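Local coordinates for fructooligosaccharide ABC transporter substrate-binding protein FusA (PDB 5G5Y) that binds fructooligosaccharides, preferring tetrasaccharides and larger, and serves as the solute-binding subunit of the FusABC-MsmK ABC transporter that imports them, at residues I203-H209 against T221-Y227; L197-F201 against Y227-F233; L210-N214 against S417-Y422. All blocks are in the same frame, centred on the assembly; numbering follows the deposited sequence.

Contact 1: I203-H209 against T221-Y227; sequences IGDNDDH and TADNDNY. With CA (calcium ion), chain D.
This is a buried, largely polar contact between two loops that flank the two-stranded antiparallel sheet of 210-212 and 218-220. Residues 203-209 lead into the first strand. Residues 221-227 leave the second strand, pass a calcium site and enter helix 225-239. The segments bury 416 Å² in all. CA atoms are nearest at His209 and Thr221 (4.9 Å), Gly204 and Tyr227 (6.6 Å), and Ile203 and Asn226 (6.8 Å).

Ile203 and Gly204 both have positive phi (73° and 84°). Asn206 to His209 form a type I beta turn, with His209 N bonded to Asn206 O at 2.8 Å. Thr221 N donates to His209 O at 2.9 Å. Thr221, chi1 p, sends OG1 to Asp205 OD1 at 2.5 Å. Asp205, chi1 t, also accepts from His209 ND1 at OD1 (2.9 Å), a His-carboxylate pair. A water links Asp205 OD2 (2.7 Å) to Tyr227 OH (2.9 Å). Another joins Gly204 O (2.8 Å), Thr221 O (3.0 Å) and Asn224 ND2 (3.0 Å). Ile203 CG2 rests 3.6 Å from Asn224 ND2.

Asn224 takes the N-cap position without a side-chain capping bond. Its OD1 binds calcium at 2.3 Å, and Asp223 OD1 binds it at 2.5 Å. Three waters, Asp219 and Phe220 complete this site, one of two calcium sites in FusA.

Helix 429-455 touches His209 and Tyr227 through Ile446, helix 459-472 meets Tyr227 through Trp463, and Val211 of strand 210-212 packs on Ile203 and Thr221.

Contact 2: L197-F201 against Y227-F233; sequences LFAAF and YKEGVKF
Aromatic contacts dominate here. Residues 197-201 form a 3-10 segment, with Ala200 N to Leu197 O at 3.1 Å and Phe201 N to Phe198 O at 2.9 Å. Residues 227-233 are alpha-helical, with Val231 N to Tyr227 O at 2.9 Å and Phe233 N to Glu229 O at 3.0 Å. The backbones come nearest at Phe198 and Gly230, whose CA atoms are 4.9 Å apart. The total buried surface is 386 Å².

Two CH-pi contacts meet at Gly230. Its CA lies 3.8 Å from the centroid of the Phe198 ring, 6° off the ring normal. The same CA lies 4.2 Å from the centroid of the Phe201 ring, 28° off the normal. A CB on Gly230 would clash with Phe198 CG at 2.7 Å. Phe198 and Phe201 both have chi1 m, with chi2 at 33° and -85°.

This is a glycine-mediated close approach of a 3-10 segment to a helix, with two aromatic rings against bare backbone. It joins the connection between strands 181-183 and 210-212 to the first half of helix 225-239. Helix 157-169 touches Phe201 and Phe233 through Thr157.

Among ring pairs, the edge of Phe198 meets the face of Tyr227 (chi1 t) in a T-shaped stack, centroids 5.0 Å apart and planes at 72°. Phe201 and Phe233 (chi1 t) pack obliquely, centroids 5.6 Å apart and planes at 44°.

Other apolar contacts are Phe198 CZ to Val231 CG2 at 3.6 Å, Phe201 CZ to Phe233 CB at 3.4 Å, and Leu197 CD1 to Phe233 CE2 at 4.4 Å.

Contact 3: L210-N214 against S417-Y422; sequences LVVGN and SNVNNY
Strand 210-212 and the residues just after it lie beside the irregular segment 417-422, which precedes helix 429-455. The end-to-end directions are 129° apart. CA atoms are nearest at Val212 and Asn421 (5.5 Å) and at Asn214 and Asn418 (5.9 Å). The buried surface totals 418 Å².

Asn214 has chi1 m and chi2 -20°. Its amide bridges the other backbone: ND2 donates to Ser417 O at 2.9 Å, and OD1 accepts from Val419 N at 2.8 Å. Asn418, also chi1 m, answers with ND2 to Val212 O at 2.9 Å.

Leu210 (chi1 t, chi2 p) lays CD2 over the ring face of Tyr422, 4.1 Å from its centroid, a CH-pi contact. Tyr422 is chi1 t. Val212, chi1 t, sets CG2 at the edge of that ring and 3.5 Å from Asn421 O. On helix 475-492, Tyr485 touches Tyr422 and Tyr486 touches Val212.

One water joins Val212 N (3.1 Å) to Asn420 O (2.8 Å). Another joins Val212 O (2.8 Å), Asn214 OD1 (2.8 Å) and Asn420 N (3.0 Å). No direct backbone-to-backbone hydrogen bond links the segments, so asparagine amides and waters join two segments that do not pair as strands.

How the contacts relate
Contacts 1 and 2 share Tyr227 and helix 225-239, and their centres are about 9 Å apart. Contact 1 nests along the chain inside the loop closed by contact 2. Asn226 ND2 lies 2.9 Å from Phe201 O, a probable hydrogen bond. Gly204 CA packs 3.9 Å from Ala199 CB. Contact 3 crosses both in sequence. Its centre is about 12 Å from that of contact 1, and Val211 CG2 sits 3.9 Å from Thr221 CG2. Contacts 2 and 3 do not touch; their nearest atoms are about 8 Å apart. Contact 1 holds two calcium ligands, while the side chains of Tyr227 and Leu210 each come within about 8 Å of the ion.

Contact 1: I203-H209 against T221-Y227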
loop_
_atom_site.group_PDB
_atom_site.type_symbol
_atom_site.label_atom_id
_atom_site.label_comp_id
_atom_site.label_asym_id
_atom_site.label_seq_id
_atom_site.Cartn_x
_atom_site.Cartn_y
_atom_site.Cartn_z
ATOM N N ILE A 203 14.166 -6.299 15.298
ATOM C CA ILE A 203 14.251 -5.419 14.111
ATOM C C ILE A 203 13.311 -5.809 12.977
ATOM O O ILE A 203 12.455 -5.000 12.539
ATOM C CB ILE A 203 15.695 -5.256 13.587
ATOM C CG1 ILE A 203 16.569 -4.736 14.725
ATOM C CG2 ILE A 203 15.714 -4.278 12.429
ATOM C CD1 ILE A 203 18.035 -4.556 14.409
ATOM N N GLY A 204 13.509 -7.010 12.452
ATOM C CA GLY A 204 12.605 -7.545 11.457
ATOM C C GLY A 204 12.921 -7.072 10.055
ATOM O O GLY A 204 14.069 -6.736 9.744
ATOM N N ASP A 205 11.901 -7.067 9.211
ATOM C CA ASP A 205 12.074 -6.897 7.765
ATOM C C ASP A 205 10.808 -6.320 7.116
ATOM O O ASP A 205 9.710 -6.422 7.656
ATOM C CB ASP A 205 12.432 -8.248 7.134
ATOM C CG ASP A 205 12.973 -8.132 5.703
ATOM O OD1 ASP A 205 13.580 -7.069 5.363
ATOM O OD2 ASP A 205 12.795 -9.128 4.916
ATOM N N ASN A 206 10.960 -5.730 5.938
ATOM C CA ASN A 206 9.794 -5.342 5.147
ATOM C C ASN A 206 10.178 -5.374 3.680
ATOM O O ASN A 206 11.340 -5.669 3.373
ATOM C CB ASN A 206 9.251 -3.991 5.591
ATOM C CG ASN A 206 10.265 -2.872 5.482
ATOM O OD1 ASN A 206 11.043 -2.796 4.518
ATOM N ND2 ASN A 206 10.229 -1.953 6.438
ATOM N N ASP A 207 9.231 -5.084 2.793
ATOM C CA ASP A 207 9.486 -5.229 1.339
ATOM C C ASP A 207 10.552 -4.282 0.815
ATOM O O ASP A 207 11.098 -4.547 -0.236
ATOM C CB ASP A 207 8.178 -5.107 0.541
ATOM C CG ASP A 207 7.286 -6.329 0.692
ATOM O OD1 ASP A 207 7.774 -7.377 1.203
ATOM O OD2 ASP A 207 6.095 -6.266 0.298
ATOM N N ASP A 208 10.828 -3.180 1.514
ATOM C CA ASP A 208 11.951 -2.282 1.159
ATOM C C ASP A 208 13.282 -2.675 1.824
ATOM O O ASP A 208 14.306 -2.064 1.550
ATOM C CB ASP A 208 11.655 -0.854 1.601
ATOM C CG ASP A 208 10.407 -0.281 0.949
ATOM O OD1 ASP A 208 10.245 -0.406 -0.273
ATOM O OD2 ASP A 208 9.562 0.296 1.668
ATOM N N HIS A 209 13.251 -3.671 2.716
ATOM C CA HIS A 209 14.373 -4.017 3.595
ATOM C C HIS A 209 14.945 -2.786 4.294
ATOM O O HIS A 209 16.162 -2.660 4.446
ATOM C CB HIS A 209 15.470 -4.767 2.853
ATOM C CG HIS A 209 14.974 -5.920 2.045
ATOM N ND1 HIS A 209 14.273 -6.969 2.599
ATOM C CD2 HIS A 209 15.050 -6.177 0.719
ATOM C CE1 HIS A 209 13.894 -7.795 1.640
ATOM N NE2 HIS A 209 14.369 -7.349 0.497
ATOM N N THR A 221 17.607 -3.914 6.580
ATOM C CA THR A 221 17.274 -5.032 7.439
ATOM C C THR A 221 17.935 -6.339 7.017
ATOM O O THR A 221 18.144 -7.223 7.834
ATOM C CB THR A 221 15.763 -5.241 7.482
ATOM O OG1 THR A 221 15.297 -5.381 6.149
ATOM C CG2 THR A 221 15.069 -4.058 8.151
ATOM N N ALA A 222 18.265 -6.469 5.743
ATOM C CA ALA A 222 18.706 -7.742 5.238
ATOM C C ALA A 222 20.223 -8.027 5.338
ATOM O O ALA A 222 20.673 -9.028 4.800
ATOM C CB ALA A 222 18.195 -7.915 3.826
ATOM N N ASP A 223 20.989 -7.196 6.041
ATOM C CA ASP A 223 22.369 -7.552 6.455
ATOM C C ASP A 223 22.553 -7.589 7.985
ATOM O O ASP A 223 23.674 -7.564 8.452
ATOM C CB ASP A 223 23.373 -6.591 5.816
ATOM C CG ASP A 223 23.284 -5.173 6.383
ATOM O OD1 ASP A 223 22.288 -4.882 7.119
ATOM O OD2 ASP A 223 24.212 -4.383 6.083
ATOM N N ASN A 224 21.451 -7.646 8.751
ATOM C CA ASN A 224 21.510 -7.653 10.217
ATOM C C ASN A 224 21.666 -9.108 10.720
ATOM O O ASN A 224 21.085 -10.026 10.148
ATOM C CB ASN A 224 20.200 -7.104 10.802
ATOM C CG ASN A 224 20.037 -5.611 10.596
ATOM O OD1 ASN A 224 21.024 -4.861 10.378
ATOM N ND2 ASN A 224 18.810 -5.146 10.722
ATOM N N ASP A 225 22.405 -9.296 11.802
ATOM C CA ASP A 225 22.439 -10.605 12.484
ATOM C C ASP A 225 21.028 -11.117 12.787
ATOM O O ASP A 225 20.790 -12.319 12.754
ATOM C CB ASP A 225 23.225 -10.510 13.777
ATOM C CG ASP A 225 24.713 -10.258 13.543
ATOM O OD1 ASP A 225 25.179 -10.315 12.374
ATOM O OD2 ASP A 225 25.409 -10.029 14.553
ATOM N N ASN A 226 20.103 -10.198 13.073
ATOM C CA ASN A 226 18.690 -10.556 13.379
ATOM C C ASN A 226 18.009 -11.227 12.220
ATOM O O ASN A 226 17.209 -12.112 12.400
ATOM C CB ASN A 226 17.862 -9.319 13.769
ATOM C CG ASN A 226 18.594 -8.414 14.727
ATOM O OD1 ASN A 226 19.579 -7.773 14.321
ATOM N ND2 ASN A 226 18.194 -8.397 16.014
ATOM N N TYR A 227 18.321 -10.753 11.015
ATOM C CA TYR A 227 17.749 -11.277 9.805
ATOM C C TYR A 227 18.263 -12.700 9.553
ATOM O O TYR A 227 17.502 -13.555 9.142
ATOM C CB TYR A 227 18.131 -10.383 8.655
ATOM C CG TYR A 227 17.612 -10.743 7.305
ATOM C CD1 TYR A 227 18.312 -11.615 6.508
ATOM C CD2 TYR A 227 16.453 -10.138 6.777
ATOM C CE1 TYR A 227 17.890 -11.893 5.223
ATOM C CE2 TYR A 227 15.999 -10.454 5.489
ATOM C CZ TYR A 227 16.737 -11.324 4.724
ATOM O OH TYR A 227 16.332 -11.644 3.438
HETATM CA CA CA D . 21.541 -3.253 8.815
HETATM O O HOH W 1 16.718 -7.249 10.520
HETATM O O HOH W 2 13.536 -10.946 3.090
HETATM O O HOH W 3 22.435 -2.358 10.766
HETATM O O HOH W 4 22.127 -1.050 7.597
HETATM O O HOH W 5 23.946 -3.198 9.422
#

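Contact 2: L197-F201 against Y227-F233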
loop_
_atom_site.group_PDB
_atom_site.type_symbol
_atom_site.label_atom_id
_atom_site.label_comp_id
_atom_site.label_asym_id
_atom_site.label_seq_id
_atom_site.Cartn_x
_atom_site.Cartn_y
_atom_site.Cartn_z
ATOM N N LEU A 197 7.460 -12.472 10.375
ATOM C CA LEU A 197 7.946 -13.213 11.552
ATOM C C LEU A 197 9.371 -12.825 11.952
ATOM O O LEU A 197 9.787 -13.129 13.068
ATOM C CB LEU A 197 7.909 -14.733 11.324
ATOM C CG LEU A 197 6.507 -15.376 11.259
ATOM C CD1 LEU A 197 6.628 -16.893 11.150
ATOM C CD2 LEU A 197 5.635 -15.008 12.458
ATOM N N PHE A 198 10.128 -12.185 11.065
ATOM C CA PHE A 198 11.534 -11.867 11.375
ATOM C C PHE A 198 11.704 -10.976 12.599
ATOM O O PHE A 198 12.738 -11.070 13.281
ATOM C CB PHE A 198 12.252 -11.260 10.154
ATOM C CG PHE A 198 12.778 -12.311 9.192
ATOM C CD1 PHE A 198 12.099 -13.531 8.987
ATOM C CD2 PHE A 198 13.966 -12.099 8.507
ATOM C CE1 PHE A 198 12.600 -14.492 8.105
ATOM C CE2 PHE A 198 14.470 -13.052 7.627
ATOM C CZ PHE A 198 13.785 -14.251 7.423
ATOM N N ALA A 199 10.717 -10.120 12.847
ATOM C CA ALA A 199 10.724 -9.189 13.966
ATOM C C ALA A 199 10.721 -9.886 15.336
ATOM O O ALA A 199 11.169 -9.297 16.332
ATOM C CB ALA A 199 9.557 -8.207 13.852
ATOM N N ALA A 200 10.302 -11.151 15.373
ATOM C CA ALA A 200 10.512 -11.965 16.571
ATOM C C ALA A 200 11.965 -12.075 16.981
ATOM O O ALA A 200 12.222 -12.338 18.161
ATOM C CB ALA A 200 9.866 -13.344 16.434
ATOM N N PHE A 201 12.900 -11.813 16.052
ATOM C CA PHE A 201 14.333 -11.929 16.303
ATOM C C PHE A 201 14.977 -10.591 16.501
ATOM O O PHE A 201 16.207 -10.471 16.582
ATOM C CB PHE A 201 14.986 -12.754 15.174
ATOM C CG PHE A 201 14.413 -14.137 15.088
ATOM C CD1 PHE A 201 14.916 -15.146 15.896
ATOM C CD2 PHE A 201 13.286 -14.395 14.315
ATOM C CE1 PHE A 201 14.315 -16.406 15.887
ATOM C CE2 PHE A 201 12.674 -15.637 14.317
ATOM C CZ PHE A 201 13.220 -16.656 15.084
ATOM N N TYR A 227 18.321 -10.753 11.015
ATOM C CA TYR A 227 17.749 -11.277 9.805
ATOM C C TYR A 227 18.263 -12.700 9.553
ATOM O O TYR A 227 17.502 -13.555 9.142
ATOM C CB TYR A 227 18.131 -10.383 8.655
ATOM C CG TYR A 227 17.612 -10.743 7.305
ATOM C CD1 TYR A 227 18.312 -11.615 6.508
ATOM C CD2 TYR A 227 16.453 -10.138 6.777
ATOM C CE1 TYR A 227 17.890 -11.893 5.223
ATOM C CE2 TYR A 227 15.999 -10.454 5.489
ATOM C CZ TYR A 227 16.737 -11.324 4.724
ATOM O OH TYR A 227 16.332 -11.644 3.438
ATOM N N LYS A 228 19.561 -12.903 9.776
ATOM C CA LYS A 228 20.171 -14.238 9.706
ATOM C C LYS A 228 19.448 -15.213 10.657
ATOM O O LYS A 228 19.130 -16.323 10.243
ATOM C CB LYS A 228 21.678 -14.167 9.965
ATOM C CG LYS A 228 22.330 -15.528 10.116
ATOM C CD LYS A 228 23.838 -15.451 10.063
ATOM C CE LYS A 228 24.442 -15.107 11.389
ATOM N NZ LYS A 228 25.883 -15.509 11.364
ATOM N N GLU A 229 19.172 -14.786 11.894
ATOM C CA GLU A 229 18.431 -15.619 12.839
ATOM C C GLU A 229 17.021 -15.944 12.351
ATOM O O GLU A 229 16.551 -17.056 12.560
ATOM C CB GLU A 229 18.419 -15.013 14.271
ATOM C CG GLU A 229 19.803 -14.848 14.879
ATOM C CD GLU A 229 20.584 -16.163 14.970
ATOM O OE1 GLU A 229 20.008 -17.179 15.414
ATOM O OE2 GLU A 229 21.748 -16.185 14.539
ATOM N N GLY A 230 16.339 -14.976 11.727
ATOM C CA GLY A 230 15.054 -15.209 11.109
ATOM C C GLY A 230 15.125 -16.257 10.028
ATOM O O GLY A 230 14.297 -17.162 9.948
ATOM N N VAL A 231 16.117 -16.130 9.169
ATOM C CA VAL A 231 16.298 -17.089 8.096
ATOM C C VAL A 231 16.567 -18.483 8.679
ATOM O O VAL A 231 15.984 -19.463 8.209
ATOM C CB VAL A 231 17.414 -16.666 7.101
ATOM C CG1 VAL A 231 17.599 -17.748 6.045
ATOM C CG2 VAL A 231 17.067 -15.366 6.419
ATOM N N LYS A 232 17.390 -18.552 9.714
ATOM C CA LYS A 232 17.730 -19.826 10.351
ATOM C C LYS A 232 16.468 -20.451 10.949
ATOM O O LYS A 232 16.317 -21.663 10.922
ATOM C CB LYS A 232 18.796 -19.650 11.403
ATOM C CG LYS A 232 20.140 -19.354 10.765
ATOM C CD LYS A 232 21.192 -19.078 11.809
ATOM C CE LYS A 232 21.608 -20.368 12.480
ATOM N NZ LYS A 232 22.990 -20.254 13.015
ATOM N N PHE A 233 15.537 -19.612 11.397
ATOM C CA PHE A 233 14.255 -20.125 11.927
ATOM C C PHE A 233 13.401 -20.761 10.821
ATOM O O PHE A 233 12.912 -21.889 10.970
ATOM C CB PHE A 233 13.460 -19.010 12.653
ATOM C CG PHE A 233 12.102 -19.450 13.108
ATOM C CD1 PHE A 233 11.970 -20.290 14.224
ATOM C CD2 PHE A 233 10.959 -19.030 12.451
ATOM C CE1 PHE A 233 10.722 -20.731 14.632
ATOM C CE2 PHE A 233 9.688 -19.463 12.881
ATOM C CZ PHE A 233 9.577 -20.294 13.975
#

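Contact 3: L210-N214 against S417-Y422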
loop_
_atom_site.group_PDB
_atom_site.type_symbol
_atom_site.label_atom_id
_atom_site.label_comp_id
_atom_site.label_asym_id
_atom_site.label_seq_id
_atom_site.Cartn_x
_atom_site.Cartn_y
_atom_site.Cartn_z
ATOM N N LEU A 210 14.069 -1.865 4.669
ATOM C CA LEU A 210 14.510 -0.608 5.254
ATOM C C LEU A 210 13.580 -0.154 6.365
ATOM O O LEU A 210 12.390 0.083 6.127
ATOM C CB LEU A 210 14.587 0.455 4.173
ATOM C CG LEU A 210 15.425 1.673 4.488
ATOM C CD1 LEU A 210 16.905 1.351 4.350
ATOM C CD2 LEU A 210 15.057 2.788 3.513
ATOM N N VAL A 211 14.143 -0.038 7.570
ATOM C CA VAL A 211 13.441 0.584 8.717
ATOM C C VAL A 211 14.185 1.835 9.183
ATOM O O VAL A 211 15.289 2.112 8.711
ATOM C CB VAL A 211 13.236 -0.432 9.880
ATOM C CG1 VAL A 211 12.348 -1.572 9.411
ATOM C CG2 VAL A 211 14.559 -0.953 10.419
ATOM N N VAL A 212 13.579 2.578 10.112
ATOM C CA VAL A 212 14.198 3.785 10.675
ATOM C C VAL A 212 14.267 3.580 12.165
ATOM O O VAL A 212 13.240 3.438 12.791
ATOM C CB VAL A 212 13.397 5.078 10.406
ATOM C CG1 VAL A 212 14.149 6.301 10.955
ATOM C CG2 VAL A 212 13.148 5.247 8.929
ATOM N N GLY A 213 15.481 3.537 12.704
ATOM C CA GLY A 213 15.714 3.331 14.128
ATOM C C GLY A 213 15.374 4.548 14.943
ATOM O O GLY A 213 15.334 5.680 14.430
ATOM N N ASN A 214 15.090 4.339 16.223
ATOM C CA ASN A 214 14.750 5.472 17.093
ATOM C C ASN A 214 15.947 6.449 17.357
ATOM O O ASN A 214 15.770 7.530 17.948
ATOM C CB ASN A 214 14.104 4.972 18.396
ATOM C CG ASN A 214 12.726 4.416 18.162
ATOM O OD1 ASN A 214 12.091 4.723 17.139
ATOM N ND2 ASN A 214 12.256 3.587 19.070
ATOM N N SER A 417 7.653 -0.518 18.012
ATOM C CA SER A 417 8.430 0.354 18.847
ATOM C C SER A 417 9.122 1.484 18.098
ATOM O O SER A 417 9.684 2.363 18.742
ATOM C CB SER A 417 9.473 -0.487 19.617
ATOM O OG SER A 417 8.756 -1.386 20.494
ATOM N N ASN A 418 9.117 1.457 16.777
ATOM C CA ASN A 418 9.796 2.482 15.976
ATOM C C ASN A 418 8.888 3.705 15.813
ATOM O O ASN A 418 7.787 3.600 15.274
ATOM C CB ASN A 418 10.220 1.924 14.636
ATOM C CG ASN A 418 11.305 0.844 14.789
ATOM O OD1 ASN A 418 11.162 -0.072 15.617
ATOM N ND2 ASN A 418 12.419 0.993 14.072
ATOM N N VAL A 419 9.386 4.850 16.268
ATOM C CA VAL A 419 8.647 6.128 16.188
ATOM C C VAL A 419 8.254 6.418 14.726
ATOM O O VAL A 419 7.102 6.833 14.407
ATOM C CB VAL A 419 9.488 7.310 16.752
ATOM C CG1 VAL A 419 8.775 8.646 16.539
ATOM C CG2 VAL A 419 9.837 7.175 18.226
ATOM N N ASN A 420 9.217 6.177 13.837
ATOM C CA ASN A 420 9.084 6.504 12.442
ATOM C C ASN A 420 9.221 5.322 11.536
ATOM O O ASN A 420 9.858 4.327 11.867
ATOM C CB ASN A 420 10.123 7.561 12.047
ATOM C CG ASN A 420 9.766 8.945 12.619
ATOM O OD1 ASN A 420 8.684 9.470 12.369
ATOM N ND2 ASN A 420 10.609 9.462 13.429
ATOM N N ASN A 421 8.625 5.473 10.364
ATOM C CA ASN A 421 8.963 4.628 9.182
ATOM C C ASN A 421 9.655 5.531 8.137
ATOM O O ASN A 421 9.999 6.677 8.449
ATOM C CB ASN A 421 7.743 3.865 8.642
ATOM C CG ASN A 421 6.660 4.768 8.095
ATOM O OD1 ASN A 421 6.810 5.981 8.104
ATOM N ND2 ASN A 421 5.576 4.180 7.592
ATOM N N TYR A 422 9.942 4.986 6.954
ATOM C CA TYR A 422 10.706 5.726 5.931
ATOM C C TYR A 422 9.718 6.509 5.055
ATOM O O TYR A 422 8.805 5.887 4.467
ATOM C CB TYR A 422 11.547 4.782 5.033
ATOM C CG TYR A 422 12.527 5.630 4.224
ATOM C CD1 TYR A 422 13.701 6.069 4.791
ATOM C CD2 TYR A 422 12.220 6.070 2.937
ATOM C CE1 TYR A 422 14.569 6.900 4.085
ATOM C CE2 TYR A 422 13.077 6.925 2.231
ATOM C CZ TYR A 422 14.235 7.343 2.815
ATOM O OH TYR A 422 15.098 8.155 2.090
HETATM O O HOH W 6 10.735 1.782 10.961
HETATM O O HOH W 7 12.035 5.362 14.390
HETATM O O HOH W 8 12.830 7.959 14.235
#